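Local coordinates for fucolectin-related protein (Streptococcus pneumoniae, PDB 2J22) that probably binds fucose-containing glycans such as blood group antigens, as a calcium-bearing carbohydrate-binding module of a pneumococcal virulence factor, at residues A[21-24]-A[25-28]; A[32-35]-A[36-39]; A[41-44]-A[45-48]; A[93-96]-A[97-101]. All coordinates share one frame; numbering follows the deposited sequence. Where two conformers were deposited one is given.

Contact 1 of 4, residues A[21-24]-A[25-28]; sequences TRQS and STDY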
ATOM      1  N   THR A  21      -4.633  -6.607  -7.001  1.00 26.11           N
ATOM      2  CA  THR A  21      -3.336  -6.314  -6.394  1.00 25.66           C
ATOM      3  C   THR A  21      -2.233  -7.289  -6.804  1.00 26.39           C
ATOM      4  O   THR A  21      -2.496  -8.463  -7.273  1.00 25.98           O
ATOM      5  CB  THR A  21      -3.455  -6.206  -4.854  1.00 25.31           C
ATOM      6  OG1 THR A  21      -3.937  -7.447  -4.327  1.00 26.68           O
ATOM      7  CG2 THR A  21      -4.512  -5.190  -4.470  1.00 24.02           C
ATOM      8  N   ARG A  22      -0.989  -6.848  -6.642  1.00 24.58           N
ATOM      9  CA  ARG A  22       0.107  -7.784  -6.758  1.00 26.31           C
ATOM     10  C   ARG A  22       1.322  -7.298  -5.935  1.00 25.51           C
ATOM     11  O   ARG A  22       1.354  -6.151  -5.487  1.00 25.50           O
ATOM     12  CB  ARG A  22       0.474  -8.015  -8.245  1.00 26.27           C
ATOM     13  CG  ARG A  22       1.164  -6.857  -8.865  1.00 29.95           C
ATOM     14  CD  ARG A  22       1.230  -6.900 -10.378  1.00 31.98           C
ATOM     15  NE  ARG A  22       1.911  -5.687 -10.845  1.00 35.74           N
ATOM     16  CZ  ARG A  22       3.080  -5.725 -11.457  1.00 33.70           C
ATOM     17  NH1 ARG A  22       3.661  -6.902 -11.674  1.00 36.22           N
ATOM     18  NH2 ARG A  22       3.666  -4.615 -11.854  1.00 32.13           N
ATOM     19  N   GLN A  23       2.328  -8.147  -5.772  1.00 24.91           N
ATOM     20  CA  GLN A  23       3.487  -7.723  -4.985  1.00 24.54           C
ATOM     21  C   GLN A  23       4.707  -8.510  -5.421  1.00 25.03           C
ATOM     22  O   GLN A  23       4.592  -9.469  -6.181  1.00 26.24           O
ATOM     23  CB  GLN A  23       3.193  -7.838  -3.453  1.00 23.30           C
ATOM     24  CG  GLN A  23       2.841  -9.251  -2.901  1.00 22.63           C
ATOM     25  CD  GLN A  23       2.291  -9.267  -1.444  1.00 19.78           C
ATOM     26  OE1 GLN A  23       2.060  -8.196  -0.806  1.00 20.03           O
ATOM     27  NE2 GLN A  23       2.156 -10.433  -0.899  1.00 19.52           N
ATOM     28  N   SER A  24       5.865  -8.090  -4.958  1.00 26.27           N
ATOM     29  CA  SER A  24       7.151  -8.612  -5.366  1.00 26.40           C
ATOM     30  C   SER A  24       7.243 -10.111  -5.071  1.00 27.07           C
ATOM     31  O   SER A  24       7.782 -10.857  -5.894  1.00 27.62           O
ATOM     32  CB  SER A  24       8.255  -7.833  -4.672  1.00 27.14           C
ATOM     33  OG  SER A  24       8.078  -7.947  -3.259  1.00 25.70           O
ATOM     34  N   SER A  25       6.718 -10.563  -3.921  1.00 25.21           N
ATOM     35  CA  SER A  25       6.670 -12.003  -3.654  1.00 23.82           C
ATOM     36  C   SER A  25       5.721 -12.219  -2.469  1.00 23.75           C
ATOM     37  O   SER A  25       5.245 -11.282  -1.879  1.00 21.18           O
ATOM     38  CB  SER A  25       8.064 -12.581  -3.325  1.00 22.37           C
ATOM     39  OG  SER A  25       8.581 -11.959  -2.148  1.00 22.82           O
ATOM     40  N   THR A  26       5.482 -13.449  -2.069  1.00 25.15           N
ATOM     41  CA  THR A  26       4.557 -13.638  -0.944  1.00 26.25           C
ATOM     42  C   THR A  26       5.154 -14.617   0.049  1.00 27.51           C
ATOM     43  O   THR A  26       5.724 -15.672  -0.354  1.00 27.00           O
ATOM     44  CB  THR A  26       3.246 -14.193  -1.498  1.00 26.76           C
ATOM     45  OG1 THR A  26       2.613 -13.219  -2.357  1.00 27.97           O
ATOM     46  CG2 THR A  26       2.243 -14.502  -0.386  1.00 24.26           C
ATOM     47  N   ASP A  27       5.054 -14.287   1.335  1.00 26.64           N
ATOM     48  CA  ASP A  27       5.521 -15.207   2.373  1.00 27.53           C
ATOM     49  C   ASP A  27       4.427 -15.319   3.429  1.00 26.43           C
ATOM     50  O   ASP A  27       3.636 -14.406   3.589  1.00 24.78           O
ATOM     51  CB  ASP A  27       6.791 -14.658   2.973  1.00 28.43           C
ATOM     52  CG  ASP A  27       7.856 -15.715   3.201  1.00 32.79           C
ATOM     53  OD1 ASP A  27       7.633 -16.882   2.860  1.00 34.17           O
ATOM     54  OD2 ASP A  27       8.957 -15.445   3.735  1.00 34.19           O
ATOM     55  N   TYR A  28       4.320 -16.472   4.080  1.00 24.90           N
ATOM     56  CA  TYR A  28       3.443 -16.581   5.283  1.00 24.68           C
ATOM     57  C   TYR A  28       1.976 -16.379   4.963  1.00 23.52           C
ATOM     58  O   TYR A  28       1.204 -15.840   5.729  1.00 22.91           O
ATOM     59  CB  TYR A  28       3.894 -15.631   6.403  1.00 23.27           C
ATOM     60  CG  TYR A  28       5.353 -15.819   6.771  1.00 24.64           C
ATOM     61  CD1 TYR A  28       5.800 -17.027   7.321  1.00 25.22           C
ATOM     62  CD2 TYR A  28       6.303 -14.786   6.585  1.00 21.20           C
ATOM     63  CE1 TYR A  28       7.160 -17.247   7.631  1.00 23.89           C
ATOM     64  CE2 TYR A  28       7.687 -14.979   6.906  1.00 23.58           C
ATOM     65  CZ  TYR A  28       8.096 -16.216   7.431  1.00 25.56           C
ATOM     66  OH  TYR A  28       9.425 -16.420   7.777  1.00 27.90           O
TER
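Gln-23 reaches forward across the bend in the chain to Thr-26, and this link between side chains three residues apart carries the contact. With CG between the backbone N and the carbonyl carbon (chi1 60°) and the chain extended beyond it, the amide is carried alongside Ser-25 to Thr-26. There Gln-23 NE2 gives a hydrogen bond to Thr-26 OG1, 3.2 Å away and nearly straight at 172°. The acceptor lies almost exactly in the amide plane, while the two side chains cross at about a right angle. On the way the aliphatic part of the glutamine runs past the carbonyl oxygen of Ser-25, with Gln-23 CG 3.3 Å from Ser-25 O. The same nitrogen also bonds to Gly-30 O, and two partners on one amide fix its rotation.

Ser-24 comes next and makes the bend, its backbone dropping out of the extended form of the strand. Its OG sits 4.2 Å from Ser-25 OG, and the two hydroxyls do not bond to each other; instead both bond to Asp-55 OD2. The one carboxylate oxygen thus pins neighbouring serines, while Trp-59 N and Lys-53 N supply further bonds to Ser-24 OG and Ser-25 OG respectively.

Strand 20-23, paired with 59-64 at the margin of a five-stranded antiparallel sheet, ends here and passes into a long loop, as in the beta-sandwich of the galactose-binding domain fold.

Contact 2 of 4, residues A[32-35]-A[36-39]; sequences SRLA and VDGN. With CA (calcium ion), chain B.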
ATOM      1  N   SER A  32      -1.158 -10.294  -1.371  1.00 24.54           N
ATOM      2  CA  SER A  32      -1.400  -8.909  -1.745  1.00 23.63           C
ATOM      3  C   SER A  32      -2.845  -8.395  -1.525  1.00 22.53           C
ATOM      4  O   SER A  32      -3.009  -7.266  -1.092  1.00 22.19           O
ATOM      5  CB  SER A  32      -0.817  -8.567  -3.153  1.00 22.95           C
ATOM      6  OG  SER A  32      -1.666  -8.996  -4.214  1.00 25.96           O
ATOM      7  N   ARG A  33      -3.861  -9.229  -1.722  1.00 22.64           N
ATOM      8  CA  ARG A  33      -5.275  -8.843  -1.617  0.50 22.45           C
ATOM      9  C   ARG A  33      -5.656  -8.480  -0.188  1.00 22.59           C
ATOM     10  O   ARG A  33      -6.683  -7.845   0.033  1.00 21.70           O
ATOM     11  CB  ARG A  33      -6.177 -10.009  -2.099  0.50 23.19           C
ATOM     12  CG  ARG A  33      -6.049 -11.350  -1.253  0.50 22.50           C
ATOM     13  CD  ARG A  33      -7.135 -12.362  -1.528  0.50 24.33           C
ATOM     14  NE  ARG A  33      -7.021 -13.587  -0.713  0.50 25.20           N
ATOM     15  CZ  ARG A  33      -6.427 -14.696  -1.130  0.50 26.72           C
ATOM     16  NH1 ARG A  33      -5.880 -14.738  -2.328  0.50 29.47           N
ATOM     17  NH2 ARG A  33      -6.378 -15.763  -0.360  0.50 26.73           N
ATOM     18  N   LEU A  34      -4.798  -8.899   0.785  1.00 21.94           N
ATOM     19  CA  LEU A  34      -5.124  -8.736   2.199  1.00 21.28           C
ATOM     20  C   LEU A  34      -5.075  -7.264   2.485  1.00 21.75           C
ATOM     21  O   LEU A  34      -5.670  -6.824   3.490  1.00 21.65           O
ATOM     22  CB  LEU A  34      -4.157  -9.482   3.111  1.00 22.51           C
ATOM     23  CG  LEU A  34      -4.236 -11.014   2.940  1.00 21.06           C
ATOM     24  CD1 LEU A  34      -3.351 -11.805   3.900  1.00 21.78           C
ATOM     25  CD2 LEU A  34      -5.770 -11.407   3.052  1.00 20.43           C
ATOM     26  N   ALA A  35      -4.376  -6.500   1.642  1.00 19.81           N
ATOM     27  CA  ALA A  35      -4.383  -5.037   1.929  1.00 20.07           C
ATOM     28  C   ALA A  35      -5.636  -4.322   1.370  1.00 19.20           C
ATOM     29  O   ALA A  35      -5.797  -3.119   1.540  1.00 21.18           O
ATOM     30  CB  ALA A  35      -3.064  -4.310   1.430  1.00 18.36           C
ATOM     31  N   VAL A  36      -6.540  -5.043   0.703  1.00 20.54           N
ATOM     32  CA  VAL A  36      -7.757  -4.400   0.194  1.00 20.66           C
ATOM     33  C   VAL A  36      -9.024  -5.217   0.512  1.00 21.66           C
ATOM     34  O   VAL A  36     -10.053  -5.094  -0.148  1.00 23.63           O
ATOM     35  CB  VAL A  36      -7.655  -4.070  -1.325  1.00 20.30           C
ATOM     36  CG1 VAL A  36      -6.458  -3.177  -1.640  1.00 18.94           C
ATOM     37  CG2 VAL A  36      -7.557  -5.393  -2.193  1.00 18.36           C
ATOM     38  N   ASP A  37      -8.965  -6.000   1.562  1.00 23.09           N
ATOM     39  CA  ASP A  37     -10.102  -6.806   2.009  1.00 23.90           C
ATOM     40  C   ASP A  37     -11.106  -6.120   2.902  1.00 25.30           C
ATOM     41  O   ASP A  37     -12.102  -6.772   3.332  1.00 26.50           O
ATOM     42  CB  ASP A  37      -9.625  -8.110   2.652  1.00 24.36           C
ATOM     43  CG  ASP A  37      -8.914  -7.924   3.977  1.00 25.20           C
ATOM     44  OD1 ASP A  37      -8.658  -6.801   4.395  1.00 21.71           O
ATOM     45  OD2 ASP A  37      -8.516  -8.892   4.662  1.00 27.87           O
ATOM     46  N   GLY A  38     -10.858  -4.836   3.170  1.00 23.64           N
ATOM     47  CA  GLY A  38     -11.669  -4.022   4.055  1.00 25.78           C
ATOM     48  C   GLY A  38     -11.454  -4.236   5.553  1.00 26.19           C
ATOM     49  O   GLY A  38     -12.299  -3.847   6.328  1.00 26.32           O
ATOM     50  N   ASN A  39     -10.368  -4.874   5.963  1.00 25.12           N
ATOM     51  CA  ASN A  39     -10.148  -5.181   7.378  1.00 25.16           C
ATOM     52  C   ASN A  39      -8.833  -4.544   7.728  1.00 25.02           C
ATOM     53  O   ASN A  39      -7.792  -4.898   7.185  1.00 23.15           O
ATOM     54  CB  ASN A  39     -10.139  -6.712   7.621  1.00 24.64           C
ATOM     55  CG  ASN A  39      -9.872  -7.135   9.107  1.00 28.23           C
ATOM     56  OD1 ASN A  39      -9.612  -6.319   9.983  1.00 26.99           O
ATOM     57  ND2 ASN A  39      -9.912  -8.448   9.349  1.00 26.77           N
TER
HETATM   58 CA    CA B1150      -6.496  -5.948   5.534  1.00 22.38          CA
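Leu-34 O and Asp-37 OD1 stand only 3.1 Å apart, two acceptors that would normally avoid each other, and a calcium ion is what draws them together. The carbonyl oxygen Leu-34 O meets the metal at 2.4 Å and the carboxylate oxygen Asp-37 OD1 at 2.6 Å. Asn-39 O completes this loop's share of the shell, also 2.4 Å from the calcium. Ser-48, Ala-140 and Glu-141 supply the other four oxygens.

Asp-37 takes up its post because CG lies between the backbone N and the carbonyl carbon (chi1 69°), which folds the carboxylate back over the preceding turn. OD1 then does double duty: Asn-39 N donates to it at 3.0 Å from above the carboxylate plane, closing an Asx turn that brings Asn-39 O round to the ion. The apolar branch of Leu-34 comes close to the other carboxylate oxygen, with Leu-34 CD2 4.1 Å from Asp-37 OD2.

The turn itself is tied by Val-36 N, which donates to Arg-33 O over 2.9 Å, while Val-36 CG2 leans 3.4 Å from Arg-33 O. Gly-38 N bonds to Glu-141 OE2, coupling the loop to another calcium ligand.

The 3-10 segment 32-35 and the residue after it touch both sheets: Val-36 packs on Thr-21 of strand 20-23 and on Trp-60 and Ile-62 of strand 59-64, and Ala-35 on Trp-60 and on Leu-139 and Val-142 of strand 139-146, with a backbone bond to Val-142.

Contact 3 of 4, residues A[41-44]-A[45-48]; sequences NGDY and GHHS. With CA (calcium ion), chain B.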
ATOM      1  N   ASN A  41      -7.348  -4.615  10.677  1.00 23.92           N
ATOM      2  CA  ASN A  41      -6.617  -5.273  11.793  1.00 24.31           C
ATOM      3  C   ASN A  41      -5.138  -5.548  11.379  1.00 22.71           C
ATOM      4  O   ASN A  41      -4.849  -6.235  10.348  1.00 21.30           O
ATOM      5  CB  ASN A  41      -7.356  -6.590  12.196  1.00 25.07           C
ATOM      6  CG  ASN A  41      -6.863  -7.154  13.524  1.00 28.86           C
ATOM      7  OD1 ASN A  41      -5.704  -6.972  13.892  1.00 32.89           O
ATOM      8  ND2 ASN A  41      -7.763  -7.779  14.274  1.00 28.83           N
ATOM      9  N   GLY A  42      -4.188  -5.008  12.130  1.00 18.94           N
ATOM     10  CA  GLY A  42      -2.783  -5.233  11.808  1.00 21.64           C
ATOM     11  C   GLY A  42      -2.109  -6.376  12.560  1.00 21.28           C
ATOM     12  O   GLY A  42      -0.909  -6.544  12.468  1.00 21.93           O
ATOM     13  N   ASP A  43      -2.898  -7.172  13.303  1.00 23.16           N
ATOM     14  CA  ASP A  43      -2.354  -8.310  14.019  1.00 22.69           C
ATOM     15  C   ASP A  43      -2.144  -9.388  13.002  1.00 22.61           C
ATOM     16  O   ASP A  43      -3.132  -9.840  12.443  1.00 23.17           O
ATOM     17  CB  ASP A  43      -3.334  -8.824  15.067  1.00 22.52           C
ATOM     18  CG  ASP A  43      -2.846 -10.098  15.691  1.00 24.66           C
ATOM     19  OD1 ASP A  43      -1.776 -10.044  16.277  1.00 25.27           O
ATOM     20  OD2 ASP A  43      -3.400 -11.222  15.556  1.00 27.78           O
ATOM     21  N   TYR A  44      -0.904  -9.824  12.743  1.00 22.87           N
ATOM     22  CA  TYR A  44      -0.694 -10.786  11.614  1.00 22.92           C
ATOM     23  C   TYR A  44      -1.642 -12.028  11.637  1.00 23.37           C
ATOM     24  O   TYR A  44      -2.083 -12.518  10.573  1.00 23.02           O
ATOM     25  CB  TYR A  44       0.811 -11.234  11.451  1.00 22.29           C
ATOM     26  CG  TYR A  44       1.057 -11.732  10.065  1.00 22.56           C
ATOM     27  CD1 TYR A  44       1.300 -10.858   9.017  1.00 18.41           C
ATOM     28  CD2 TYR A  44       0.888 -13.073   9.769  1.00 23.74           C
ATOM     29  CE1 TYR A  44       1.439 -11.354   7.685  1.00 20.98           C
ATOM     30  CE2 TYR A  44       1.064 -13.553   8.466  1.00 23.15           C
ATOM     31  CZ  TYR A  44       1.328 -12.669   7.436  1.00 21.45           C
ATOM     32  OH  TYR A  44       1.403 -13.182   6.122  1.00 18.92           O
ATOM     33  N   GLY A  45      -1.966 -12.564  12.827  1.00 22.86           N
ATOM     34  CA  GLY A  45      -2.677 -13.838  12.887  1.00 24.95           C
ATOM     35  C   GLY A  45      -4.162 -13.684  12.734  1.00 25.30           C
ATOM     36  O   GLY A  45      -4.915 -14.655  12.775  1.00 25.84           O
ATOM     37  N   HIS A  46      -4.597 -12.438  12.591  1.00 25.19           N
ATOM     38  CA  HIS A  46      -5.953 -12.163  12.154  1.00 26.89           C
ATOM     39  C   HIS A  46      -6.104 -12.237  10.629  1.00 25.61           C
ATOM     40  O   HIS A  46      -7.185 -11.993  10.093  1.00 26.24           O
ATOM     41  CB  HIS A  46      -6.509 -10.882  12.768  1.00 25.18           C
ATOM     42  CG  HIS A  46      -7.042 -11.097  14.161  1.00 28.18           C
ATOM     43  ND1 HIS A  46      -6.227 -11.206  15.269  1.00 28.56           N
ATOM     44  CD2 HIS A  46      -8.306 -11.289  14.605  1.00 30.66           C
ATOM     45  CE1 HIS A  46      -6.965 -11.417  16.341  1.00 31.98           C
ATOM     46  NE2 HIS A  46      -8.233 -11.486  15.962  1.00 31.55           N
ATOM     47  N   HIS A  47      -4.992 -12.548   9.961  1.00 23.90           N
ATOM     48  CA  HIS A  47      -4.984 -12.928   8.555  1.00 24.10           C
ATOM     49  C   HIS A  47      -5.419 -11.800   7.625  1.00 23.34           C
ATOM     50  O   HIS A  47      -5.937 -12.034   6.536  1.00 25.14           O
ATOM     51  CB  HIS A  47      -5.748 -14.268   8.350  1.00 23.37           C
ATOM     52  CG  HIS A  47      -5.097 -15.455   9.019  1.00 26.13           C
ATOM     53  ND1 HIS A  47      -5.807 -16.554   9.445  1.00 28.63           N
ATOM     54  CD2 HIS A  47      -3.801 -15.697   9.354  1.00 27.24           C
ATOM     55  CE1 HIS A  47      -4.984 -17.416  10.022  1.00 28.30           C
ATOM     56  NE2 HIS A  47      -3.760 -16.923   9.973  1.00 30.37           N
ATOM     57  N   SER A  48      -5.132 -10.556   8.018  1.00 24.43           N
ATOM     58  CA  SER A  48      -5.463  -9.445   7.130  1.00 23.44           C
ATOM     59  C   SER A  48      -4.287  -8.530   6.806  1.00 20.84           C
ATOM     60  O   SER A  48      -4.464  -7.384   6.403  1.00 19.30           O
ATOM     61  CB  SER A  48      -6.701  -8.679   7.663  1.00 24.66           C
ATOM     62  OG  SER A  48      -7.388  -8.045   6.589  1.00 25.92           O
TER
HETATM   63 CA    CA B1150      -6.496  -5.948   5.534  1.00 22.38          CA
HETATM   64  O   HOH W   1      -4.917  -8.994  10.312  1.00 20.01           O
HETATM   65  O   HOH W   2      -0.174 -12.518  15.158  1.00 33.33           O
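Asp-43 and His-46 are joined by the direct side-chain bond of this tight loop: His-46 ND1 donates to Asp-43 OD2 over 2.8 Å, nearly straight at 168°. The oxygen sits at the ring edge, close to the imidazole plane, and is met on its anti side, tilted somewhat out of the carboxylate plane, with carboxylate and ring planes 69° apart. This bond settles which way the ring is flipped, and would be expected to favour a proton on ND1. Gly-45 N adds a weak bond to the same oxygen.

Face contact comes from Asn-41. Its amide lies 21° from parallel to the imidazole, Asn-41 ND2 resting 3.4 Å from His-46 CG over one face and toward the rim. The other end of the amide, Asn-41 OD1, accepts from Asp-43 N at 2.9 Å, an Asx turn that helps set the amide's orientation.

Backbone bonds wind the loop through two successive i to i+3 links, His-46 N to Asp-43 O and His-47 N to Tyr-44 O, both 3.0 Å long.

Two waters add bridges. One donates to Asn-41 O and Asp-43 O and accepts from Ser-48 N; a second joins Asp-43 OD1 and Gly-45 N.

Tyr-44 OH bonds to Tyr-28 O. Ser-48 grips the calcium ion through OG at 2.5 Å and O at 2.6 Å, two of the site's seven oxygens; Leu-34, Asp-37, Asn-39, Ala-140 and Glu-141 give the others.

Contact 4 of 4, residues A[93-96]-A[97-101]; sequences IYDS and NDYEV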
ATOM      1  N   ILE A  93       2.725   6.895  -7.693  1.00 25.02           N
ATOM      2  CA  ILE A  93       1.430   6.821  -8.435  1.00 25.73           C
ATOM      3  C   ILE A  93       1.697   6.962  -9.908  1.00 25.13           C
ATOM      4  O   ILE A  93       2.473   7.808 -10.322  1.00 24.89           O
ATOM      5  CB  ILE A  93       0.419   7.887  -7.882  1.00 27.10           C
ATOM      6  CG1 ILE A  93       0.381   7.796  -6.323  1.00 27.64           C
ATOM      7  CG2 ILE A  93      -0.989   7.771  -8.586  1.00 24.33           C
ATOM      8  CD1 ILE A  93      -0.880   8.304  -5.631  1.00 28.09           C
ATOM      9  N   TYR A  94       1.067   6.103 -10.724  1.00 26.33           N
ATOM     10  CA  TYR A  94       1.306   6.110 -12.161  1.00 26.08           C
ATOM     11  C   TYR A  94       0.023   6.406 -12.932  1.00 26.77           C
ATOM     12  O   TYR A  94      -1.070   6.119 -12.421  1.00 26.34           O
ATOM     13  CB  TYR A  94       1.830   4.750 -12.627  1.00 25.69           C
ATOM     14  CG  TYR A  94       2.968   4.160 -11.836  1.00 26.81           C
ATOM     15  CD1 TYR A  94       4.317   4.308 -12.270  1.00 27.07           C
ATOM     16  CD2 TYR A  94       2.723   3.402 -10.660  1.00 23.80           C
ATOM     17  CE1 TYR A  94       5.391   3.759 -11.521  1.00 24.14           C
ATOM     18  CE2 TYR A  94       3.785   2.829  -9.937  1.00 23.62           C
ATOM     19  CZ  TYR A  94       5.109   3.033 -10.364  1.00 25.26           C
ATOM     20  OH  TYR A  94       6.125   2.432  -9.650  1.00 26.89           O
ATOM     21  N   ASP A  95       0.142   6.935 -14.163  1.00 25.40           N
ATOM     22  CA  ASP A  95      -1.052   7.151 -14.981  1.00 27.72           C
ATOM     23  C   ASP A  95      -1.422   5.857 -15.667  1.00 28.21           C
ATOM     24  O   ASP A  95      -0.744   4.846 -15.411  1.00 29.58           O
ATOM     25  CB  ASP A  95      -0.878   8.261 -16.017  1.00 28.14           C
ATOM     26  CG  ASP A  95       0.281   8.041 -16.948  1.00 28.04           C
ATOM     27  OD1 ASP A  95       0.615   6.881 -17.288  1.00 29.75           O
ATOM     28  OD2 ASP A  95       0.937   9.000 -17.396  1.00 26.91           O
ATOM     29  N   SER A  96      -2.468   5.869 -16.518  1.00 29.63           N
ATOM     30  CA  SER A  96      -2.966   4.646 -17.217  1.00 30.51           C
ATOM     31  C   SER A  96      -1.963   4.078 -18.194  1.00 32.10           C
ATOM     32  O   SER A  96      -2.175   2.959 -18.708  1.00 31.21           O
ATOM     33  CB  SER A  96      -4.270   4.913 -17.986  1.00 30.75           C
ATOM     34  OG  SER A  96      -4.067   5.942 -18.940  1.00 29.29           O
ATOM     35  N   ASN A  97      -0.903   4.849 -18.479  1.00 31.78           N
ATOM     36  CA  ASN A  97       0.193   4.376 -19.357  1.00 32.78           C
ATOM     37  C   ASN A  97       1.459   3.926 -18.620  1.00 33.15           C
ATOM     38  O   ASN A  97       2.528   3.744 -19.217  1.00 32.77           O
ATOM     39  CB  ASN A  97       0.508   5.456 -20.389  1.00 32.84           C
ATOM     40  CG  ASN A  97      -0.714   5.825 -21.183  1.00 35.00           C
ATOM     41  OD1 ASN A  97      -1.238   6.955 -21.096  1.00 36.35           O
ATOM     42  ND2 ASN A  97      -1.227   4.838 -21.923  1.00 34.83           N
ATOM     43  N   ASP A  98       1.304   3.744 -17.309  1.00 33.62           N
ATOM     44  CA  ASP A  98       2.354   3.231 -16.411  1.00 34.37           C
ATOM     45  C   ASP A  98       3.530   4.159 -16.216  1.00 32.93           C
ATOM     46  O   ASP A  98       4.587   3.687 -15.839  1.00 33.01           O
ATOM     47  CB  ASP A  98       2.911   1.873 -16.845  1.00 34.11           C
ATOM     48  CG  ASP A  98       1.984   0.749 -16.561  1.00 39.10           C
ATOM     49  OD1 ASP A  98       1.242   0.782 -15.551  1.00 40.48           O
ATOM     50  OD2 ASP A  98       1.909  -0.212 -17.339  1.00 44.34           O
ATOM     51  N   TYR A  99       3.345   5.449 -16.482  1.00 31.23           N
ATOM     52  CA  TYR A  99       4.368   6.441 -16.217  1.00 29.68           C
ATOM     53  C   TYR A  99       4.055   7.097 -14.877  1.00 29.90           C
ATOM     54  O   TYR A  99       2.902   7.383 -14.541  1.00 28.69           O
ATOM     55  CB  TYR A  99       4.404   7.512 -17.311  1.00 29.49           C
ATOM     56  CG  TYR A  99       4.982   7.023 -18.603  1.00 27.99           C
ATOM     57  CD1 TYR A  99       6.350   6.828 -18.757  1.00 27.43           C
ATOM     58  CD2 TYR A  99       4.150   6.742 -19.669  1.00 29.11           C
ATOM     59  CE1 TYR A  99       6.885   6.310 -19.966  1.00 28.27           C
ATOM     60  CE2 TYR A  99       4.647   6.255 -20.853  1.00 30.77           C
ATOM     61  CZ  TYR A  99       6.008   6.056 -21.021  1.00 29.26           C
ATOM     62  OH  TYR A  99       6.460   5.566 -22.227  1.00 30.58           O
ATOM     63  N   GLU A 100       5.107   7.388 -14.135  1.00 31.18           N
ATOM     64  CA  GLU A 100       4.971   8.038 -12.843  1.00 32.43           C
ATOM     65  C   GLU A 100       4.305   9.418 -12.932  1.00 32.46           C
ATOM     66  O   GLU A 100       4.716  10.293 -13.728  1.00 32.48           O
ATOM     67  CB  GLU A 100       6.354   8.136 -12.201  1.00 32.76           C
ATOM     68  CG  GLU A 100       6.315   8.590 -10.772  1.00 37.55           C
ATOM     69  CD  GLU A 100       7.272   9.725 -10.522  1.00 43.75           C
ATOM     70  OE1 GLU A 100       8.416   9.453 -10.059  1.00 46.49           O
ATOM     71  OE2 GLU A 100       6.891  10.864 -10.826  1.00 42.95           O
ATOM     72  N   VAL A 101       3.290   9.641 -12.105  1.00 31.81           N
ATOM     73  CA  VAL A 101       2.694  10.973 -12.026  1.00 32.62           C
ATOM     74  C   VAL A 101       2.896  11.654 -10.684  1.00 32.57           C
ATOM     75  O   VAL A 101       2.536  12.816 -10.556  1.00 33.61           O
ATOM     76  CB  VAL A 101       1.172  10.988 -12.398  1.00 32.10           C
ATOM     77  CG1 VAL A 101       1.005  10.532 -13.846  1.00 34.52           C
ATOM     78  CG2 VAL A 101       0.342  10.108 -11.415  1.00 30.21           C
TER
HETATM   79  O   HOH W   3       3.340  10.562 -16.705  1.00 33.16           O
HETATM   80  O   HOH W   4       1.069   9.046 -19.996  1.00 36.89           O
HETATM   81  O   HOH W   5      -1.074   2.315 -15.178  1.00 39.08           O
HETATM   82  O   HOH W   6      -3.713   8.554 -19.590  1.00 42.75           O
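Asn-97 hangs on Asp-95: its backbone N donates to Asp-95 OD1 over 2.8 Å, an Asx turn, with the donor above one face of the carboxylate. A water bound to Ser-96 OG makes a further, weak bond to Asn-97 OD1.

Asp-98 N closes the chain reversal by donating to Asp-95 O at 3.0 Å. Its carboxylate turns away to a salt bridge with Lys-125, while a water links Asp-98 OD1 to Asp-95 O. A type I turn from Asp-95 to Asp-98, the last in the left-handed helical conformation (phi 68°), makes a 3:5 beta hairpin with a G1 beta bulge, joining strands 89-94 and 100-108.

Tyr-99 bonds twice to Asp-95. Its O accepts from Asp-95 N at 2.8 Å, and Tyr-99 N donates to Asp-95 OD1 at 3.2 Å, reaching that oxygen from the face opposite to Asn-97 N. Two donors on opposite faces clamp the carboxylate; chi1 of 57° folds it back into the turn to receive them. The two side chains lie side by side, pointing the same way, with Asp-95 OD1 at the edge of the Tyr-99 ring. Waters bind the other oxygen, Asp-95 OD2.

Glu-100 faces Tyr-94 as a non-hydrogen-bonded antiparallel pair whose side chains diverge, and Glu-100 OE1 goes on to Thr-103 OG1.

Val-101 N donates to Ile-93 O, a short bond of 2.7 Å at 169°. Its two methyls part company, Val-101 CG1 resting 3.7 Å from Asp-95 CB while Val-101 CG2 lies 3.9 Å from Ile-93 CG2.

The four contacts follow one another along the chain: contact 1 starts on strand 20-23, and contacts 2 and 3 lie in the loop that follows, before strand 59-64. Contacts 2 and 3, centres 10 Å apart, approach the same calcium ion from different parts of that loop. Contact 1 touches both: Thr-21 OG1 bonds to Ser-32 OG, and Tyr-28 to Tyr-44, which stitches the end of the edge strand to the metal loops. Contact 4 stands apart, its centre 31 Å from that of contact 3, yet it shares with contact 1 the sheet whose outermost strands are 20-23 and 100-108. The calcium loop of contact 3 and the hairpin lie on opposite sides of the chain's centre; the ion probably steadies the loops around it.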